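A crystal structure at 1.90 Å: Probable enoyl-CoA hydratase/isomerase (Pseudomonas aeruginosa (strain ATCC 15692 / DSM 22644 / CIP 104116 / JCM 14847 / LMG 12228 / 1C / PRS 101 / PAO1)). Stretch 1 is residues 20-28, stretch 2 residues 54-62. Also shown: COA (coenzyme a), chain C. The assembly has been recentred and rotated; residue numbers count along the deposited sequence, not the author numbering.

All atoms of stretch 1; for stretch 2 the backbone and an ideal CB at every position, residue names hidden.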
ATOM      1  N   ARG A  20      11.564  -3.974  -9.363  1.00 41.78           N
ATOM      2  CA  ARG A  20      12.842  -3.992  -8.642  1.00 46.68           C
ATOM      3  C   ARG A  20      12.971  -5.384  -8.016  1.00 45.04           C
ATOM      4  O   ARG A  20      13.076  -5.551  -6.806  1.00 48.15           O
ATOM      5  CB  ARG A  20      12.918  -2.872  -7.620  1.00 48.66           C
ATOM      6  CG  ARG A  20      14.279  -2.724  -6.897  1.00 44.03           C
ATOM      7  CD  ARG A  20      14.326  -1.452  -6.073  1.00 41.21           C
ATOM      8  NE  ARG A  20      15.656  -1.218  -5.482  1.00 44.75           N
ATOM      9  CZ  ARG A  20      15.918  -1.093  -4.181  1.00 47.05           C
ATOM     10  NH1 ARG A  20      14.941  -1.145  -3.284  1.00 38.03           N
ATOM     11  NH2 ARG A  20      17.166  -0.896  -3.767  1.00 42.31           N
ATOM     12  N   GLN A  21      12.967  -6.415  -8.859  1.00 42.80           N
ATOM     13  CA  GLN A  21      12.767  -7.777  -8.375  1.00 43.85           C
ATOM     14  C   GLN A  21      13.935  -8.247  -7.522  1.00 47.36           C
ATOM     15  O   GLN A  21      13.735  -8.930  -6.517  1.00 47.84           O
ATOM     16  CB  GLN A  21      12.526  -8.715  -9.567  1.00 49.11           C
ATOM     17  CG  GLN A  21      11.367  -8.262 -10.508  1.00 53.19           C
ATOM     18  CD  GLN A  21      10.012  -8.132  -9.789  1.00 56.38           C
ATOM     19  OE1 GLN A  21       9.314  -7.103  -9.922  1.00 54.10           O
ATOM     20  NE2 GLN A  21       9.635  -9.183  -9.021  1.00 49.71           N
ATOM     21  N   ASP A  22      15.159  -7.868  -7.882  1.00 46.56           N
ATOM     22  CA  ASP A  22      16.325  -8.221  -7.078  1.00 45.48           C
ATOM     23  C   ASP A  22      16.202  -7.780  -5.620  1.00 44.62           C
ATOM     24  O   ASP A  22      16.856  -8.369  -4.756  1.00 48.55           O
ATOM     25  CB  ASP A  22      17.581  -7.602  -7.731  1.00 47.73           C
ATOM     26  CG  ASP A  22      17.320  -6.152  -8.288  1.00 60.26           C
ATOM     27  OD1 ASP A  22      16.262  -5.909  -8.953  1.00 58.52           O
ATOM     28  OD2 ASP A  22      18.167  -5.253  -8.052  1.00 60.57           O
ATOM     29  N   LYS A  23      15.402  -6.759  -5.324  1.00 46.77           N
ATOM     30  CA  LYS A  23      15.241  -6.287  -3.957  1.00 45.61           C
ATOM     31  C   LYS A  23      13.825  -6.528  -3.440  1.00 42.70           C
ATOM     32  O   LYS A  23      13.365  -5.840  -2.534  1.00 41.34           O
ATOM     33  CB  LYS A  23      15.605  -4.806  -3.859  1.00 44.82           C
ATOM     34  CG  LYS A  23      17.104  -4.504  -4.086  1.00 51.46           C
ATOM     35  CD  LYS A  23      17.983  -5.449  -3.258  1.00 54.15           C
ATOM     36  CE  LYS A  23      19.493  -5.175  -3.398  1.00 59.50           C
ATOM     37  NZ  LYS A  23      19.931  -4.009  -2.595  1.00 58.84           N
ATOM     38  N   LYS A  24      13.132  -7.512  -3.993  1.00 42.69           N
ATOM     39  CA  LYS A  24      11.766  -7.815  -3.583  1.00 39.55           C
ATOM     40  C   LYS A  24      10.853  -6.600  -3.666  1.00 37.83           C
ATOM     41  O   LYS A  24       9.960  -6.424  -2.826  1.00 35.92           O
ATOM     42  CB  LYS A  24      11.751  -8.421  -2.177  1.00 40.51           C
ATOM     43  CG  LYS A  24      12.582  -9.684  -2.049  1.00 47.92           C
ATOM     44  CD  LYS A  24      12.317 -10.642  -3.218  1.00 46.37           C
ATOM     45  CE  LYS A  24      11.886 -12.032  -2.787  1.00 56.56           C
ATOM     46  NZ  LYS A  24      10.965 -12.665  -3.807  1.00 48.05           N
ATOM     47  N   ASN A  25      11.111  -5.760  -4.679  1.00 35.98           N
ATOM     48  CA  ASN A  25      10.386  -4.521  -4.935  1.00 36.14           C
ATOM     49  C   ASN A  25      10.402  -3.552  -3.748  1.00 34.33           C
ATOM     50  O   ASN A  25       9.449  -2.772  -3.554  1.00 33.31           O
ATOM     51  CB  ASN A  25       8.935  -4.808  -5.376  1.00 35.88           C
ATOM     52  CG  ASN A  25       8.857  -5.420  -6.793  1.00 43.02           C
ATOM     53  OD1 ASN A  25       9.755  -5.238  -7.608  1.00 36.32           O
ATOM     54  ND2 ASN A  25       7.775  -6.142  -7.076  1.00 40.06           N
ATOM     55  N   ALA A  26      11.486  -3.565  -2.976  1.00 35.15           N
ATOM     56  CA  ALA A  26      11.634  -2.638  -1.851  1.00 36.91           C
ATOM     57  C   ALA A  26      11.583  -1.207  -2.351  1.00 35.32           C
ATOM     58  O   ALA A  26      12.196  -0.875  -3.367  1.00 39.30           O
ATOM     59  CB  ALA A  26      12.937  -2.908  -1.110  1.00 36.62           C
ATOM     60  N   LEU A  27      10.812  -0.371  -1.670  1.00 34.76           N
ATOM     61  CA  LEU A  27      10.461   0.937  -2.205  1.00 35.75           C
ATOM     62  C   LEU A  27      11.464   2.014  -1.789  1.00 37.78           C
ATOM     63  O   LEU A  27      11.546   2.372  -0.605  1.00 32.70           O
ATOM     64  CB  LEU A  27       9.066   1.339  -1.738  1.00 33.74           C
ATOM     65  CG  LEU A  27       7.928   0.390  -2.128  1.00 32.54           C
ATOM     66  CD1 LEU A  27       6.728   0.749  -1.340  1.00 34.35           C
ATOM     67  CD2 LEU A  27       7.689   0.590  -3.577  1.00 30.26           C
ATOM     68  N   THR A  28      12.128   2.596  -2.784  1.00 39.85           N
ATOM     69  CA  THR A  28      13.082   3.694  -2.629  1.00 40.04           C
ATOM     70  C   THR A  28      12.421   5.071  -2.746  1.00 42.47           C
ATOM     71  O   THR A  28      11.268   5.211  -3.163  1.00 41.09           O
ATOM     72  CB  THR A  28      14.175   3.585  -3.687  1.00 39.52           C
ATOM     73  OG1 THR A  28      13.588   3.889  -4.957  1.00 41.20           O
ATOM     74  CG2 THR A  28      14.792   2.176  -3.668  1.00 35.53           C
ATOM     75  N   UNK A  54       0.636  -3.042  -8.902  1.00 27.98           N
ATOM     76  CA  UNK A  54       1.077  -4.427  -8.810  1.00 28.80           C
ATOM     77  C   UNK A  54       2.598  -4.522  -8.860  1.00 31.61           C
ATOM     78  O   UNK A  54       3.269  -3.682  -9.461  1.00 33.28           O
ATOM     79  CB  UNK A  54       0.459  -5.258  -9.936  1.00 28.80           C
ATOM     80  N   UNK A  55       3.129  -5.564  -8.239  1.00 30.02           N
ATOM     81  CA  UNK A  55       4.512  -5.934  -8.418  1.00 30.94           C
ATOM     82  C   UNK A  55       4.749  -7.020  -9.455  1.00 37.04           C
ATOM     83  O   UNK A  55       5.902  -7.416  -9.648  1.00 34.38           O
ATOM     84  CB  UNK A  55       5.085  -6.389  -7.074  1.00 30.94           C
ATOM     85  N   UNK A  56       3.701  -7.487 -10.134  1.00 37.92           N
ATOM     86  CA  UNK A  56       3.785  -8.579 -11.089  1.00 38.55           C
ATOM     87  C   UNK A  56       3.376  -9.905 -10.476  1.00 36.27           C
ATOM     88  O   UNK A  56       2.713  -9.973  -9.439  1.00 37.80           O
ATOM     89  CB  UNK A  56       5.206  -8.682 -11.647  1.00 38.55           C
ATOM     90  N   UNK A  57       3.812 -10.984 -11.129  1.00 36.78           N
ATOM     91  CA  UNK A  57       3.272 -12.315 -10.885  1.00 34.51           C
ATOM     92  C   UNK A  57       3.808 -12.954  -9.633  1.00 32.46           C
ATOM     93  O   UNK A  57       3.137 -13.823  -9.082  1.00 35.41           O
ATOM     94  CB  UNK A  57       3.565 -13.225 -12.079  1.00 34.51           C
ATOM     95  N   UNK A  58       4.985 -12.541  -9.167  1.00 36.43           N
ATOM     96  CA  UNK A  58       5.626 -13.218  -8.050  1.00 34.31           C
ATOM     97  C   UNK A  58       5.791 -12.386  -6.784  1.00 35.15           C
ATOM     98  O   UNK A  58       6.032 -12.961  -5.718  1.00 36.96           O
ATOM     99  CB  UNK A  58       7.005 -13.709  -8.496  1.00 34.31           C
ATOM    100  N   UNK A  59       5.727 -11.070  -6.864  1.00 34.87           N
ATOM    101  CA  UNK A  59       6.129 -10.264  -5.710  1.00 36.15           C
ATOM    102  C   UNK A  59       5.369  -8.956  -5.745  1.00 33.01           C
ATOM    103  O   UNK A  59       5.232  -8.348  -6.804  1.00 33.91           O
ATOM    104  CB  UNK A  59       7.639 -10.015  -5.699  1.00 36.15           C
ATOM    105  N   UNK A  60       4.842  -8.537  -4.595  1.00 30.31           N
ATOM    106  CA  UNK A  60       4.211  -7.222  -4.555  1.00 31.28           C
ATOM    107  C   UNK A  60       5.250  -6.173  -4.077  1.00 34.37           C
ATOM    108  O   UNK A  60       5.874  -5.510  -4.913  1.00 33.89           O
ATOM    109  CB  UNK A  60       2.987  -7.242  -3.637  1.00 31.28           C
ATOM    110  N   UNK A  61       5.516  -6.062  -2.767  1.00 33.69           N
ATOM    111  CA  UNK A  61       6.661  -5.258  -2.302  1.00 33.43           C
ATOM    112  C   UNK A  61       7.036  -5.658  -0.881  1.00 35.72           C
ATOM    113  O   UNK A  61       6.159  -5.883  -0.045  1.00 32.24           O
ATOM    114  CB  UNK A  61       6.340  -3.763  -2.363  1.00 33.43           C
ATOM    115  N   UNK A  62       8.331  -5.720  -0.604  1.00 35.03           N
ATOM    116  CA  UNK A  62       8.790  -5.944   0.768  1.00 37.92           C
ATOM    117  C   UNK A  62       8.720  -4.674   1.607  1.00 34.32           C
ATOM    118  O   UNK A  62       9.171  -4.668   2.760  1.00 34.06           O
ATOM    119  CB  UNK A  62      10.223  -6.481   0.763  1.00 37.92           C
TER
HETATM  120  N1A COA C 301      14.911  -3.136   2.108  1.00 39.74           N
HETATM  121  C2A COA C 301      16.171  -3.270   1.607  1.00 46.38           C
HETATM  122  N3A COA C 301      16.578  -4.425   0.999  1.00 42.56           N
HETATM  123  C4A COA C 301      15.672  -5.412   0.902  1.00 50.01           C
HETATM  124  C5A COA C 301      14.418  -5.301   1.387  1.00 47.55           C
HETATM  125  C6A COA C 301      14.035  -4.131   2.010  1.00 40.25           C
HETATM  126  N6A COA C 301      12.716  -3.826   2.582  1.00 38.35           N
HETATM  127  N7A COA C 301      13.742  -6.460   1.151  1.00 46.91           N
HETATM  128  C8A COA C 301      14.573  -7.316   0.517  1.00 52.42           C
HETATM  129  N9A COA C 301      15.716  -6.648   0.406  1.00 50.98           N
HETATM  130  C1B COA C 301      16.837  -7.297  -0.303  1.00 54.33           C
HETATM  131  C2B COA C 301      17.724  -8.290   0.612  1.00 56.91           C
HETATM  132  O2B COA C 301      18.565  -7.457   1.506  1.00 53.67           O
HETATM  133  C3B COA C 301      18.355  -8.943  -0.322  1.00 58.38           C
HETATM  134  O3B COA C 301      19.445  -8.111  -0.902  1.00 60.63           O
HETATM  135  P3B COA C 301      20.719  -8.761  -1.670  1.00 68.58           P
HETATM  136  O7A COA C 301      20.299  -9.914  -2.559  1.00 68.59           O
HETATM  137  O8A COA C 301      21.679  -9.226  -0.609  1.00 60.32           O
HETATM  138  O9A COA C 301      21.305  -7.685  -2.536  1.00 66.88           O
HETATM  139  C4B COA C 301      17.358  -9.159  -1.488  1.00 53.87           C
HETATM  140  O4B COA C 301      16.406  -7.951  -1.359  1.00 56.24           O
HETATM  141  C5B COA C 301      16.620 -10.363  -1.419  1.00 53.87           C
HETATM  142  O5B COA C 301      15.845 -10.252  -0.268  1.00 53.17           O
HETATM  143  P1A COA C 301      15.708 -11.552   0.713  1.00 56.63           P
HETATM  144  O1A COA C 301      15.250 -11.161   2.104  1.00 55.96           O
HETATM  145  O2A COA C 301      16.980 -12.361   0.831  1.00 58.78           O
HETATM  146  O3A COA C 301      14.593 -12.500  -0.047  1.00 57.37           O
HETATM  147  P2A COA C 301      13.638 -13.451   0.904  1.00 55.48           P
HETATM  148  O4A COA C 301      12.837 -14.352  -0.031  1.00 51.06           O
HETATM  149  O5A COA C 301      14.585 -14.156   1.827  1.00 54.72           O
HETATM  150  O6A COA C 301      12.654 -12.530   1.879  1.00 46.27           O
HETATM  151  CBP COA C 301      10.996 -10.893   2.443  1.00 47.46           C
HETATM  152  CCP COA C 301      11.535 -11.834   1.305  1.00 49.84           C
HETATM  153  CDP COA C 301      10.092  -9.777   1.809  1.00 40.58           C
HETATM  154  CEP COA C 301      10.171 -11.706   3.471  1.00 42.18           C
HETATM  155  CAP COA C 301      12.300 -10.344   3.108  1.00 46.66           C
HETATM  156  OAP COA C 301      13.073  -9.777   2.094  1.00 44.37           O
HETATM  157  C9P COA C 301      12.033  -9.250   4.142  1.00 50.46           C
HETATM  158  O9P COA C 301      11.595  -9.491   5.228  1.00 50.98           O
HETATM  159  N8P COA C 301      12.384  -7.879   3.714  1.00 47.67           N
HETATM  160  C7P COA C 301      12.177  -6.722   4.588  1.00 46.83           C
HETATM  161  C6P COA C 301      10.673  -6.566   4.965  1.00 41.58           C
HETATM  162  C5P COA C 301      10.599  -5.290   5.864  1.00 40.81           C
HETATM  163  O5P COA C 301      10.963  -5.286   6.988  1.00 38.19           O
HETATM  164  N4P COA C 301      10.051  -4.085   5.266  1.00 39.72           N
HETATM  165  C3P COA C 301      10.010  -2.868   6.038  1.00 44.58           C
HETATM  166  C2P COA C 301       8.839  -2.881   6.986  1.00 43.39           C
HETATM  167  S1P COA C 301       8.952  -1.279   7.817  1.00 57.94           S

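Position 54 points its CA-to-CB bond away from stretch 1, with nothing of that stretch within 5.5 Å, so the contact sets no rule here; its extended backbone would suit a beta-branched residue among others. It is Thr54, whose OG1 accepts a hydrogen bond from the backbone N of position 56 at 3.0 Å, linking the side chain to the backbone two residues on.

Position 55 is far stricter. Its CA-to-CB bond points toward stretch 1, and the ideal CB would sit 2.7 Å from Asn25 ND2, a clash, and 2.0 Å from the backbone O of position 59. Only the absence of a side chain fits, and the residue is Gly55. Its carbonyl is thereby left open to the Asn25 amide, and Asn25 ND2 gives Gly55 O a weak hydrogen bond of 3.4 Å.

Position 56 has phi/psi of 98/-160, where a CB would be jammed against the preceding carbonyl O. Backbone alone calls for glycine, and Gly56 it is.

Position 57 points sideways with no neighbour from stretch 1 in range, so stretch 1 sets no rule and many side chains would serve; it is Asp57. Position 58 points toward stretch 1, yet its ideal CB lies beyond close contact with the end of the Gln21 side chain. Small or polar side chains would both be possible. Ala58 contributes chiefly its backbone: water 1 donates to Ala58 O at 2.7 Å and accepts from Lys24 NZ at 2.8 Å, bridging the two stretches.

Position 59 faces stretch 1 squarely. Its ideal CB lies 4.1 Å from Asn25 ND2 and 4.7 Å from Lys24 NZ, with the Gln21 side chain also close. The space favours a compact side chain, such as alanine, serine, cysteine or perhaps valine. Cys59 takes chi1 t, bringing SG to 3.4 Å from Lys24 O and 4.1 Å from Lys24 CB, a packing contact against the turn.

Position 60 turns its CA-to-CB bond away, so stretch 1 would tolerate a large group, aromatic or aliphatic. The residue is Phe60, and what stretch 1 uses is its carbonyl: Asn25 ND2 donates to Phe60 O at 2.9 Å.

At position 61 the bond runs sideways, but the ideal CB is 3.5 Å from Asn25 O, an acceptor, and 4.5 Å from Leu27 CG. A short hydroxyl would answer the carbonyl, so serine or threonine is the natural guess. Thr61 OG1 donates to Asn25 O at 2.6 Å and also lies 3.4 Å from Leu27 CG.

Position 62 points toward stretch 1, its ideal CB 3.6 Å from Lys24 O. A small donor again suits, although alanine would also fit. Ser62, with chi1 p, donates through OG to Lys24 O at 3.1 Å, while Ser62 N reaches the same oxygen, Lys24 O, at 2.8 Å. Its OG packs 3.6 Å from Ala26 CB, and Ser62 O accepts from COA N4P at 2.7 Å, tying this junction to the coenzyme.

Stretch 2 (54-62) TGGDACFTS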
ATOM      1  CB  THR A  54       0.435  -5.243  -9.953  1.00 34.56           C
ATOM      2  OG1 THR A  54       0.796  -6.614  -9.852  1.00 32.68           O
ATOM      3  CG2 THR A  54       0.887  -4.726 -11.311  1.00 38.30           C
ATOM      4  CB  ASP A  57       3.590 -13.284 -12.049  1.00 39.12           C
ATOM      5  CG  ASP A  57       2.905 -12.888 -13.342  1.00 44.87           C
ATOM      6  OD1 ASP A  57       1.954 -12.069 -13.284  1.00 43.01           O
ATOM      7  OD2 ASP A  57       3.322 -13.393 -14.416  1.00 53.29           O
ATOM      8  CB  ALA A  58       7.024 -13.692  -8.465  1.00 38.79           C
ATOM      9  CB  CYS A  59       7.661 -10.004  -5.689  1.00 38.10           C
ATOM     10  SG  CYS A  59       8.287  -9.044  -4.211  1.00 43.02           S
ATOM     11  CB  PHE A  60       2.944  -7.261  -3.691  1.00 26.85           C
ATOM     12  CG  PHE A  60       2.118  -5.995  -3.757  1.00 29.83           C
ATOM     13  CD1 PHE A  60       1.533  -5.574  -4.944  1.00 28.05           C
ATOM     14  CD2 PHE A  60       1.908  -5.218  -2.614  1.00 27.29           C
ATOM     15  CE1 PHE A  60       0.777  -4.395  -4.977  1.00 25.12           C
ATOM     16  CE2 PHE A  60       1.146  -4.047  -2.653  1.00 24.42           C
ATOM     17  CZ  PHE A  60       0.581  -3.631  -3.826  1.00 28.67           C
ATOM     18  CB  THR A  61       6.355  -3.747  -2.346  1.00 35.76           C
ATOM     19  OG1 THR A  61       7.467  -2.979  -1.835  1.00 35.72           O
ATOM     20  CG2 THR A  61       5.141  -3.417  -1.492  1.00 33.40           C
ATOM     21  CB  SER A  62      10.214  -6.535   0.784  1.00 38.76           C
ATOM     22  OG  SER A  62      11.152  -5.807  -0.006  1.00 37.19           O
TER
HETATM   23  O   HOH W   1       8.435 -13.401  -4.625  1.00 44.06           O
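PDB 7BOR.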